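Local coordinates for membrane lipoprotein family protein (Aeropyrum pernix, PDB 4PEV) that binds adenosine and probably delivers nucleosides to an ABC transporter as its membrane-attached solute-binding lipoprotein, at residues R158-A163 with L198-I203; V166-A171 with R379-L384; A185-V190 with V220-T225; Y205-Q210 with E409-G414. One frame throughout, in Å; residues are numbered along the deposited sequence.

Contact 1. Residues R158-A163 with L198-I203. With ADN (adenosine), chain F.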
# COMPACT_ATOMS: atom_id res chain seq x y z
N ARG C 158 -6.11 1.12 7.99
CA ARG C 158 -7.46 1.20 7.46
C ARG C 158 -7.35 1.61 6.00
O ARG C 158 -7.54 2.78 5.65
CB ARG C 158 -8.29 2.18 8.29
CG ARG C 158 -8.45 1.79 9.76
CD ARG C 158 -9.44 2.72 10.49
NE ARG C 158 -8.94 4.09 10.56
CZ ARG C 158 -8.06 4.55 11.45
NH1 ARG C 158 -7.58 3.74 12.41
NH2 ARG C 158 -7.66 5.82 11.40
N GLU C 159 -7.02 0.64 5.15
CA GLU C 159 -6.68 0.88 3.74
C GLU C 159 -7.83 1.43 2.93
O GLU C 159 -7.62 2.09 1.92
CB GLU C 159 -6.21 -0.41 3.07
CG GLU C 159 -4.80 -0.86 3.44
CD GLU C 159 -4.73 -1.67 4.72
OE1 GLU C 159 -5.77 -1.94 5.35
OE2 GLU C 159 -3.60 -2.06 5.09
N GLN C 160 -9.06 1.15 3.35
CA GLN C 160 -10.23 1.73 2.71
C GLN C 160 -10.08 3.25 2.61
O GLN C 160 -10.44 3.88 1.60
CB GLN C 160 -11.51 1.38 3.48
CG GLN C 160 -11.71 -0.10 3.78
CD GLN C 160 -11.46 -0.47 5.25
OE1 GLN C 160 -10.47 -0.05 5.85
NE2 GLN C 160 -12.36 -1.26 5.81
N GLU C 161 -9.52 3.83 3.67
CA GLU C 161 -9.49 5.27 3.79
C GLU C 161 -8.67 5.87 2.65
O GLU C 161 -9.20 6.68 1.88
CB GLU C 161 -8.98 5.69 5.18
CG GLU C 161 -9.88 5.21 6.33
CD GLU C 161 -9.54 5.78 7.71
OE1 GLU C 161 -8.64 6.64 7.84
OE2 GLU C 161 -10.19 5.36 8.69
N VAL C 162 -7.42 5.44 2.51
CA VAL C 162 -6.54 5.98 1.45
C VAL C 162 -6.92 5.52 0.02
O VAL C 162 -6.85 6.32 -0.92
CB VAL C 162 -5.05 5.69 1.75
CG1 VAL C 162 -4.68 4.23 1.47
CG2 VAL C 162 -4.14 6.62 0.96
N ALA C 163 -7.31 4.27 -0.15
CA ALA C 163 -7.70 3.75 -1.46
C ALA C 163 -8.92 4.47 -2.03
O ALA C 163 -9.01 4.68 -3.25
CB ALA C 163 -7.98 2.26 -1.38
N LEU C 198 -5.74 -6.37 1.20
CA LEU C 198 -6.16 -6.06 -0.17
C LEU C 198 -7.67 -6.02 -0.33
O LEU C 198 -8.17 -5.33 -1.23
CB LEU C 198 -5.53 -7.01 -1.18
CG LEU C 198 -4.17 -6.48 -1.66
CD1 LEU C 198 -3.16 -6.31 -0.54
CD2 LEU C 198 -3.60 -7.39 -2.73
N TRP C 199 -8.41 -6.73 0.53
CA TRP C 199 -9.86 -6.57 0.56
C TRP C 199 -10.15 -5.10 0.87
O TRP C 199 -10.97 -4.47 0.21
CB TRP C 199 -10.51 -7.44 1.62
CG TRP C 199 -10.30 -8.90 1.48
CD1 TRP C 199 -9.79 -9.57 0.42
CD2 TRP C 199 -10.65 -9.90 2.45
NE1 TRP C 199 -9.76 -10.93 0.66
CE2 TRP C 199 -10.29 -11.16 1.91
CE3 TRP C 199 -11.21 -9.85 3.74
CZ2 TRP C 199 -10.47 -12.37 2.61
CZ3 TRP C 199 -11.40 -11.05 4.44
CH2 TRP C 199 -11.02 -12.29 3.87
N ARG C 200 -9.46 -4.56 1.86
CA ARG C 200 -9.68 -3.17 2.26
C ARG C 200 -9.31 -2.18 1.15
O ARG C 200 -10.02 -1.18 0.96
CB ARG C 200 -8.92 -2.86 3.54
CG ARG C 200 -9.41 -3.68 4.71
CD ARG C 200 -8.99 -3.12 6.07
NE ARG C 200 -7.67 -3.58 6.48
CZ ARG C 200 -7.40 -4.83 6.83
NH1 ARG C 200 -8.36 -5.76 6.81
NH2 ARG C 200 -6.17 -5.15 7.20
N PHE C 201 -8.21 -2.45 0.44
CA PHE C 201 -7.83 -1.63 -0.71
C PHE C 201 -8.96 -1.69 -1.73
O PHE C 201 -9.48 -0.65 -2.13
CB PHE C 201 -6.52 -2.11 -1.38
CG PHE C 201 -5.26 -1.61 -0.72
CD1 PHE C 201 -4.86 -0.29 -0.86
CD2 PHE C 201 -4.46 -2.46 0.04
CE1 PHE C 201 -3.69 0.17 -0.26
CE2 PHE C 201 -3.30 -2.00 0.65
CZ PHE C 201 -2.91 -0.69 0.50
N HIS C 202 -9.33 -2.90 -2.13
CA HIS C 202 -10.34 -3.10 -3.16
C HIS C 202 -11.60 -2.33 -2.80
O HIS C 202 -12.03 -1.46 -3.55
CB HIS C 202 -10.67 -4.58 -3.35
CG HIS C 202 -11.55 -4.84 -4.53
ND1 HIS C 202 -11.98 -6.11 -4.86
CD2 HIS C 202 -12.09 -4.01 -5.45
CE1 HIS C 202 -12.74 -6.05 -5.94
NE2 HIS C 202 -12.83 -4.79 -6.32
N ILE C 203 -12.17 -2.63 -1.65
CA ILE C 203 -13.38 -1.94 -1.19
C ILE C 203 -13.23 -0.42 -1.24
O ILE C 203 -14.14 0.26 -1.67
CB ILE C 203 -13.75 -2.37 0.24
CG1 ILE C 203 -14.37 -3.76 0.22
CG2 ILE C 203 -14.68 -1.35 0.90
CD1 ILE C 203 -14.50 -4.38 1.59
O5' ADN F . 1.73 -3.24 -2.45
C5' ADN F . 0.35 -3.16 -2.06
C4' ADN F . 0.00 -3.85 -0.73
O4' ADN F . 0.18 -5.27 -0.80
C3' ADN F . 0.80 -3.44 0.50
O3' ADN F . 0.33 -2.20 1.06
C2' ADN F . 0.61 -4.64 1.42
O2' ADN F . -0.63 -4.60 2.15
C1' ADN F . 0.59 -5.79 0.45
N9 ADN F . 1.94 -6.38 0.29
C8 ADN F . 2.95 -5.91 -0.48
N7 ADN F . 4.04 -6.72 -0.39
C5 ADN F . 3.71 -7.72 0.45
C6 ADN F . 4.37 -8.92 1.01
N6 ADN F . 5.64 -9.20 0.66
N1 ADN F . 3.68 -9.70 1.87
C2 ADN F . 2.41 -9.42 2.23
N3 ADN F . 1.75 -8.36 1.77
C4 ADN F . 2.33 -7.49 0.90
O HOH W 1 -3.54 -3.62 7.26
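Glu159 OE2 is gripped from two quarters: it lies 2.7 Å from a water, which also meets Arg200 NH2, and it forms a salt bridge with Lys299, a residue that binds adenosine. The other oxygen, Glu159 OE1, takes the N-H of Arg200 NE at 2.8 Å, a salt-bridged hydrogen bond bent to 141°, with the donor nearly in line with the C-O bond. The guanidinium and carboxylate planes stand 49° apart, so the charges pair through one oxygen and not as a flat two-bond fork. A buried acid therefore faces two basic groups, which would be expected to keep it ionised.

A bend at chi2 carries CD of Glu159 off to this polar side while CG lies over one face of the Phe201 ring, 3.6 Å from its centroid, in a CH-pi contact shifted toward the rim. Gln160 lays its amide against the aliphatic part of Arg200, Gln160 OE1 coming 3.4 Å from Arg200 CD, and its CA makes a CA-H...O contact with Arg200 O. Ala163 CB packs by Phe201 O and lies 4.1 Å from Phe201 CD1. The helix axes here come within 7.3 Å at a crossing angle of -37°.

Phe201 CZ and Leu198 CD1 reach the ribose, the latter 3.5 Å from O4' of adenosine. Helix-to-helix packing thus continues into the nucleoside pocket, where Glu159 is a second-shell partner of Lys299, in the two-lobed fold of periplasmic-type binding proteins.

Contact 2. Residues V166-A171 with R379-L384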
# COMPACT_ATOMS: atom_id res chain seq x y z
N VAL C 166 -7.81 7.54 -3.59
CA VAL C 166 -7.19 7.15 -4.84
C VAL C 166 -8.26 6.83 -5.89
O VAL C 166 -8.12 7.20 -7.05
CB VAL C 166 -6.22 5.96 -4.61
CG1 VAL C 166 -5.92 5.20 -5.90
CG2 VAL C 166 -4.93 6.45 -3.97
N GLY C 167 -9.32 6.15 -5.47
CA GLY C 167 -10.42 5.79 -6.36
C GLY C 167 -11.03 7.02 -7.01
O GLY C 167 -11.26 7.04 -8.22
N ILE C 168 -11.27 8.04 -6.20
CA ILE C 168 -11.80 9.32 -6.68
C ILE C 168 -10.86 9.90 -7.73
O ILE C 168 -11.31 10.32 -8.79
CB ILE C 168 -11.98 10.33 -5.53
CG1 ILE C 168 -13.23 9.99 -4.72
CG2 ILE C 168 -12.12 11.76 -6.03
CD1 ILE C 168 -13.18 10.56 -3.32
N ILE C 169 -9.57 9.91 -7.43
CA ILE C 169 -8.57 10.48 -8.34
C ILE C 169 -8.53 9.75 -9.69
O ILE C 169 -8.47 10.39 -10.75
CB ILE C 169 -7.16 10.42 -7.74
CG1 ILE C 169 -7.06 11.27 -6.46
CG2 ILE C 169 -6.11 10.88 -8.77
CD1 ILE C 169 -7.12 12.76 -6.71
N ALA C 170 -8.55 8.43 -9.65
CA ALA C 170 -8.40 7.63 -10.84
C ALA C 170 -9.65 7.73 -11.69
O ALA C 170 -9.59 7.76 -12.90
CB ALA C 170 -8.11 6.19 -10.48
N ALA C 171 -10.81 7.78 -11.04
CA ALA C 171 -12.04 8.01 -11.78
C ALA C 171 -11.98 9.35 -12.49
O ALA C 171 -12.50 9.49 -13.59
CB ALA C 171 -13.25 7.98 -10.85
N ARG C 379 -11.58 18.65 -4.93
CA ARG C 379 -12.70 19.10 -4.13
C ARG C 379 -13.32 17.86 -3.50
O ARG C 379 -13.51 17.80 -2.29
CB ARG C 379 -13.70 19.85 -5.04
CG ARG C 379 -14.69 20.81 -4.39
CD ARG C 379 -15.86 21.12 -5.33
NE ARG C 379 -16.90 20.06 -5.29
CZ ARG C 379 -17.40 19.39 -6.34
NH1 ARG C 379 -17.01 19.64 -7.59
NH2 ARG C 379 -18.33 18.46 -6.15
N LEU C 380 -13.59 16.85 -4.32
CA LEU C 380 -14.12 15.56 -3.85
C LEU C 380 -13.16 14.77 -2.94
O LEU C 380 -13.61 14.15 -1.98
CB LEU C 380 -14.52 14.68 -5.02
CG LEU C 380 -15.73 15.20 -5.80
CD1 LEU C 380 -15.87 14.48 -7.13
CD2 LEU C 380 -17.00 15.08 -4.97
N VAL C 381 -11.86 14.78 -3.26
CA VAL C 381 -10.83 14.21 -2.36
C VAL C 381 -10.99 14.82 -0.98
O VAL C 381 -11.19 14.11 -0.01
CB VAL C 381 -9.39 14.50 -2.84
CG1 VAL C 381 -8.37 14.26 -1.73
CG2 VAL C 381 -9.04 13.64 -4.06
N GLU C 382 -10.92 16.15 -0.93
CA GLU C 382 -11.02 16.91 0.32
C GLU C 382 -12.35 16.67 1.07
O GLU C 382 -12.38 16.59 2.29
CB GLU C 382 -10.79 18.40 0.03
CG GLU C 382 -10.73 19.28 1.27
CD GLU C 382 -9.78 18.75 2.34
OE1 GLU C 382 -8.55 18.68 2.08
OE2 GLU C 382 -10.25 18.39 3.45
N GLU C 383 -13.44 16.54 0.32
CA GLU C 383 -14.74 16.33 0.93
C GLU C 383 -14.87 14.94 1.50
O GLU C 383 -15.72 14.72 2.35
CB GLU C 383 -15.85 16.61 -0.10
CG GLU C 383 -17.23 15.98 0.14
CD GLU C 383 -18.18 16.21 -1.04
OE1 GLU C 383 -18.35 17.40 -1.43
OE2 GLU C 383 -18.73 15.22 -1.59
N LEU C 384 -14.06 13.99 1.04
CA LEU C 384 -14.10 12.63 1.60
C LEU C 384 -13.08 12.47 2.72
O LEU C 384 -13.37 11.89 3.76
CB LEU C 384 -13.87 11.58 0.53
CG LEU C 384 -13.98 10.12 1.00
CD1 LEU C 384 -15.25 9.86 1.78
CD2 LEU C 384 -13.88 9.16 -0.18
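With CG1 anti to the carbonyl carbon (chi1 -76°) and CD1 carried outward by an anti chi2, Ile168 extends its longer branch to Leu384, so that Ile168 CD1 lies 3.5 Å from Leu384 CD2. Its other branch, CG2, faces the neighbouring helix too, resting 3.9 Å from Leu380 CB and 4.1 Å from Val381 CG2. A beta-branched residue suits this place because its two arms can touch three residues of the opposite helix at once. Ile169 CB sets off alongside the partner helix, and the bend at chi2 (-71°) brings Ile169 CD1 nearer, 3.4 Å from Val381 CG2.

Segments 166-171 and 379-384 run nearly antiparallel (166°), their axes approaching to 9.4 Å; the 375-389 helix packs on the 159-181 helix of the alpha/beta core. Leu380, Val381 and Leu384 lie within about one helical turn and make up the apolar stripe turned toward the core, whereas Arg379 and Glu382 are exposed. The fit is purely apolar, and all five touching residues are buried. Leu380 also touches Tyr212 of the 196-214 helix, and Glu383 OE2 bonds to Tyr211 OH, which ties the 375-389 helix to a second helix of the core.

Contact 3. Residues A185-V190 with V220-T225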
# COMPACT_ATOMS: atom_id res chain seq x y z
N ALA C 185 -11.94 5.08 -21.29
CA ALA C 185 -10.82 4.89 -20.38
C ALA C 185 -11.35 4.43 -19.05
O ALA C 185 -12.08 5.17 -18.40
CB ALA C 185 -10.07 6.19 -20.18
N LYS C 186 -10.94 3.24 -18.63
CA LYS C 186 -11.33 2.72 -17.31
C LYS C 186 -10.24 2.88 -16.25
O LYS C 186 -9.05 3.05 -16.57
CB LYS C 186 -11.71 1.27 -17.42
CG LYS C 186 -12.73 1.01 -18.51
CD LYS C 186 -13.09 -0.45 -18.56
CE LYS C 186 -13.74 -0.79 -19.87
NZ LYS C 186 -14.08 -2.23 -19.87
N ALA C 187 -10.66 2.84 -14.99
CA ALA C 187 -9.74 2.77 -13.87
C ALA C 187 -9.42 1.30 -13.65
O ALA C 187 -10.11 0.42 -14.15
CB ALA C 187 -10.37 3.37 -12.62
N GLY C 188 -8.35 1.02 -12.92
CA GLY C 188 -7.90 -0.34 -12.78
C GLY C 188 -6.99 -0.52 -11.61
O GLY C 188 -6.58 0.45 -10.97
N ALA C 189 -6.69 -1.78 -11.31
CA ALA C 189 -5.72 -2.12 -10.28
C ALA C 189 -5.17 -3.49 -10.55
O ALA C 189 -5.93 -4.40 -10.87
CB ALA C 189 -6.35 -2.08 -8.90
N VAL C 190 -3.85 -3.62 -10.43
CA VAL C 190 -3.20 -4.91 -10.50
C VAL C 190 -2.82 -5.24 -9.07
O VAL C 190 -2.02 -4.51 -8.46
CB VAL C 190 -1.93 -4.90 -11.38
CG1 VAL C 190 -1.29 -6.28 -11.40
CG2 VAL C 190 -2.27 -4.42 -12.79
N VAL C 220 -17.66 5.75 -14.85
CA VAL C 220 -16.31 5.23 -15.03
C VAL C 220 -16.26 3.82 -14.46
O VAL C 220 -16.59 3.62 -13.29
CB VAL C 220 -15.25 6.08 -14.28
CG1 VAL C 220 -13.89 5.40 -14.31
CG2 VAL C 220 -15.17 7.50 -14.84
N GLU C 221 -15.84 2.86 -15.27
CA GLU C 221 -15.75 1.47 -14.83
C GLU C 221 -14.40 1.17 -14.18
O GLU C 221 -13.43 1.88 -14.43
CB GLU C 221 -15.97 0.55 -16.00
CG GLU C 221 -17.35 0.73 -16.58
CD GLU C 221 -17.68 -0.31 -17.63
OE1 GLU C 221 -16.75 -0.97 -18.16
OE2 GLU C 221 -18.88 -0.45 -17.93
N MSE C 222 -14.37 0.13 -13.35
CA MSE C 222 -13.15 -0.25 -12.63
C MSE C 222 -12.92 -1.73 -12.71
O MSE C 222 -13.83 -2.53 -12.49
CB MSE C 222 -13.21 0.17 -11.16
CG MSE C 222 -11.81 0.18 -10.53
SE MSE C 222 -11.30 -1.54 -9.65
CE MSE C 222 -12.44 -1.38 -8.04
N VAL C 223 -11.69 -2.11 -13.04
CA VAL C 223 -11.31 -3.50 -13.20
C VAL C 223 -10.20 -3.82 -12.23
O VAL C 223 -9.13 -3.21 -12.26
CB VAL C 223 -10.82 -3.78 -14.62
CG1 VAL C 223 -10.32 -5.23 -14.74
CG2 VAL C 223 -11.95 -3.47 -15.61
N TRP C 224 -10.48 -4.78 -11.36
CA TRP C 224 -9.56 -5.18 -10.32
C TRP C 224 -9.12 -6.61 -10.59
O TRP C 224 -9.95 -7.49 -10.69
CB TRP C 224 -10.27 -5.11 -8.99
CG TRP C 224 -9.45 -5.53 -7.85
CD1 TRP C 224 -9.18 -6.80 -7.47
CD2 TRP C 224 -8.80 -4.67 -6.92
NE1 TRP C 224 -8.41 -6.80 -6.33
CE2 TRP C 224 -8.16 -5.50 -5.97
CE3 TRP C 224 -8.70 -3.29 -6.79
CZ2 TRP C 224 -7.42 -4.99 -4.91
CZ3 TRP C 224 -7.97 -2.78 -5.73
CH2 TRP C 224 -7.33 -3.64 -4.80
N THR C 225 -7.81 -6.82 -10.70
CA THR C 225 -7.24 -8.13 -10.94
C THR C 225 -6.25 -8.57 -9.86
O THR C 225 -5.18 -7.95 -9.69
CB THR C 225 -6.54 -8.18 -12.31
OG1 THR C 225 -7.41 -7.61 -13.29
CG2 THR C 225 -6.19 -9.63 -12.70
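Ala187 and Ala189 give both their N-H and C=O groups to Val220-Thr225, forming four backbone hydrogen bonds between parallel strands. Ala187 N donates to Glu221 O at 3.0 Å and Ala187 O accepts from Val223 N at 3.2 Å; Ala189 N then bonds to Val223 O, and Ala189 O receives Thr225 N in a nearly straight bond (168°). Two CA-H...O contacts supplement them, the shorter from Gly188 CA to Val223 O at 3.2 Å.

Apolar contacts gather on the face bearing Ala187, Ala189, Met222 (selenomethionine) and Trp224. CG of Trp224 is anti to the backbone N (chi1 178°), and the indole reaches the methyl of Ala189, with Trp224 CE3 3.4 Å from Ala189 CB in an oblique approach. A small residue suits this position beside a large ring, which also stacks on His202. Ala187 CB meets Met222 CG at 4.1 Å, and Tyr205 of the 196-214 helix packs against both residues.

Charged contact is confined to Lys186 and Glu221, whose extended side chains run alongside one another in the same direction. Their salt bridge is weak, Lys186 NZ to Glu221 OE1 3.4 Å, and NZ also has a weak bond to Gln246 O.

On the strand's other side, 186-191 pairs with 248-254, leaving 222-226 outermost in the sheet of this chain. The two strands and the 196-214 helix between them form a beta-alpha-beta unit of the Rossmann-like lobe of a periplasmic binding protein.

Contact 4. Residues Y205-Q210 with E409-G414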
# COMPACT_ATOMS: atom_id res chain seq x y z
N TYR C 205 -11.15 1.42 -2.99
CA TYR C 205 -10.86 1.91 -4.32
C TYR C 205 -12.14 1.99 -5.13
O TYR C 205 -12.40 2.99 -5.77
CB TYR C 205 -9.82 1.00 -5.00
CG TYR C 205 -9.33 1.46 -6.36
CD1 TYR C 205 -8.79 2.74 -6.55
CD2 TYR C 205 -9.39 0.61 -7.47
CE1 TYR C 205 -8.33 3.15 -7.80
CE2 TYR C 205 -8.93 1.01 -8.72
CZ TYR C 205 -8.40 2.29 -8.87
OH TYR C 205 -7.96 2.68 -10.11
N LEU C 206 -12.94 0.93 -5.08
CA LEU C 206 -14.25 0.90 -5.74
C LEU C 206 -15.19 1.93 -5.14
O LEU C 206 -15.90 2.64 -5.85
CB LEU C 206 -14.89 -0.47 -5.60
CG LEU C 206 -16.21 -0.74 -6.33
CD1 LEU C 206 -16.17 -0.42 -7.82
CD2 LEU C 206 -16.59 -2.19 -6.12
N TYR C 207 -15.20 2.01 -3.82
CA TYR C 207 -15.98 3.02 -3.14
C TYR C 207 -15.66 4.37 -3.73
O TYR C 207 -16.56 5.10 -4.11
CB TYR C 207 -15.69 3.03 -1.64
CG TYR C 207 -16.50 4.08 -0.91
CD1 TYR C 207 -16.05 5.38 -0.84
CD2 TYR C 207 -17.72 3.77 -0.32
CE1 TYR C 207 -16.78 6.35 -0.19
CE2 TYR C 207 -18.46 4.74 0.34
CZ TYR C 207 -17.98 6.04 0.39
OH TYR C 207 -18.66 7.04 1.02
N GLY C 208 -14.38 4.70 -3.78
CA GLY C 208 -13.93 6.01 -4.25
C GLY C 208 -14.31 6.31 -5.69
O GLY C 208 -14.57 7.44 -6.03
N VAL C 209 -14.34 5.28 -6.53
CA VAL C 209 -14.72 5.46 -7.94
C VAL C 209 -16.22 5.71 -8.05
O VAL C 209 -16.65 6.58 -8.81
CB VAL C 209 -14.34 4.24 -8.81
CG1 VAL C 209 -15.04 4.28 -10.17
CG2 VAL C 209 -12.83 4.14 -8.98
N GLN C 210 -17.02 4.93 -7.32
CA GLN C 210 -18.47 5.08 -7.35
C GLN C 210 -18.88 6.40 -6.74
O GLN C 210 -19.84 7.02 -7.19
CB GLN C 210 -19.16 3.96 -6.60
CG GLN C 210 -19.00 2.58 -7.22
CD GLN C 210 -19.67 2.49 -8.57
OE1 GLN C 210 -19.28 3.17 -9.50
NE2 GLN C 210 -20.67 1.63 -8.68
N GLU C 409 -20.37 -6.60 -4.61
CA GLU C 409 -21.66 -6.67 -5.34
C GLU C 409 -22.47 -5.38 -5.16
O GLU C 409 -23.03 -4.84 -6.12
CB GLU C 409 -22.53 -7.83 -4.84
CG GLU C 409 -22.25 -9.21 -5.46
CD GLU C 409 -22.95 -10.36 -4.70
OE1 GLU C 409 -24.15 -10.24 -4.33
OE2 GLU C 409 -22.28 -11.39 -4.46
N GLU C 410 -22.50 -4.92 -3.92
CA GLU C 410 -23.28 -3.76 -3.51
C GLU C 410 -22.69 -2.46 -4.02
O GLU C 410 -23.42 -1.61 -4.50
CB GLU C 410 -23.39 -3.70 -1.97
CG GLU C 410 -24.16 -4.85 -1.33
CD GLU C 410 -25.56 -5.01 -1.91
OE1 GLU C 410 -26.26 -3.98 -2.10
OE2 GLU C 410 -25.96 -6.16 -2.17
N LEU C 411 -21.38 -2.31 -3.90
CA LEU C 411 -20.68 -1.15 -4.47
C LEU C 411 -20.76 -1.12 -6.00
O LEU C 411 -20.97 -0.06 -6.58
CB LEU C 411 -19.22 -1.13 -4.04
CG LEU C 411 -18.99 -0.81 -2.57
CD1 LEU C 411 -17.50 -0.75 -2.27
CD2 LEU C 411 -19.64 0.50 -2.18
N LYS C 412 -20.60 -2.27 -6.64
CA LYS C 412 -20.82 -2.38 -8.08
C LYS C 412 -22.23 -1.92 -8.46
O LYS C 412 -22.44 -1.42 -9.55
CB LYS C 412 -20.62 -3.81 -8.57
CG LYS C 412 -19.17 -4.24 -8.69
CD LYS C 412 -19.06 -5.47 -9.58
CE LYS C 412 -17.65 -6.05 -9.59
NZ LYS C 412 -17.49 -7.01 -10.72
N ALA C 413 -23.18 -2.12 -7.55
CA ALA C 413 -24.57 -1.71 -7.74
C ALA C 413 -24.84 -0.25 -7.37
O ALA C 413 -25.97 0.20 -7.43
CB ALA C 413 -25.48 -2.61 -6.92
N GLY C 414 -23.83 0.50 -6.94
CA GLY C 414 -24.04 1.89 -6.55
C GLY C 414 -24.61 2.09 -5.16
O GLY C 414 -24.96 3.22 -4.77
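Leu411 sits on the last turn of the 401-412 helix, which is closed off by a Schellman motif at Gly414 and lies against the 196-214 helix, the Leu411 and Tyr207 CA atoms being 6.4 Å apart. Gly414 has a positive phi of 80°, at which a side chain would press on the preceding carbonyl oxygen, so glycine suits the turn. One of the bonds back into the helix runs from Gly414 N to Leu411 O at 2.9 Å.

Leu411 O has a second donor, Gln210 NE2, at 2.7 Å and 162°. The donor lies in the carbonyl plane, and the acceptor close to the amide plane of Gln210. A chi2 of -65° turns CD, and with it the amide, toward the carbonyl, and Gln210 CG itself lies 3.4 Å from Leu411 O. With OE1 bonded to Asn213 ND2, both ends of the amide are used, which would fix its flip. Glutamine is apt here, long enough to reach the carbonyl and able to donate and accept.

Beside this polar link the contact is apolar. Leu206 and Leu411 pass alongside one another, running opposite ways, Leu206 CD2 3.5 Å from Leu411 CB, while Leu411 CD2 approaches the Tyr207 ring obliquely, 4.2 Å from Tyr207 CD2. The Lys412 chain borders Leu206 through its CG, apolar cover at an exposed edge. Side-chain recognition of a C-capped helix end thus joins the C-terminal helix to the outer side of the crossover helix in a beta-alpha-beta unit.

In the fold
The 196-214 helix is the common element: contacts 1 and 4 both use it, their centres about 12 Å apart, and it is the crossover between the two strands of contact 3. Contacts 1 and 2 share the 159-181 helix, with centres about 14 Å apart. Along the chain come helix 159-181, strand 186-191, helix 196-214 and strand 222-226, and much later the helices 375-389 and 401-412, which return in contacts 2 and 4 to cover this same lobe. Tyr205 joins contacts 3 and 4, its OH probably bonded to Gly188 O. Contact 1 alone reaches adenosine; contacts 2 to 4 build the body of the lobe behind it.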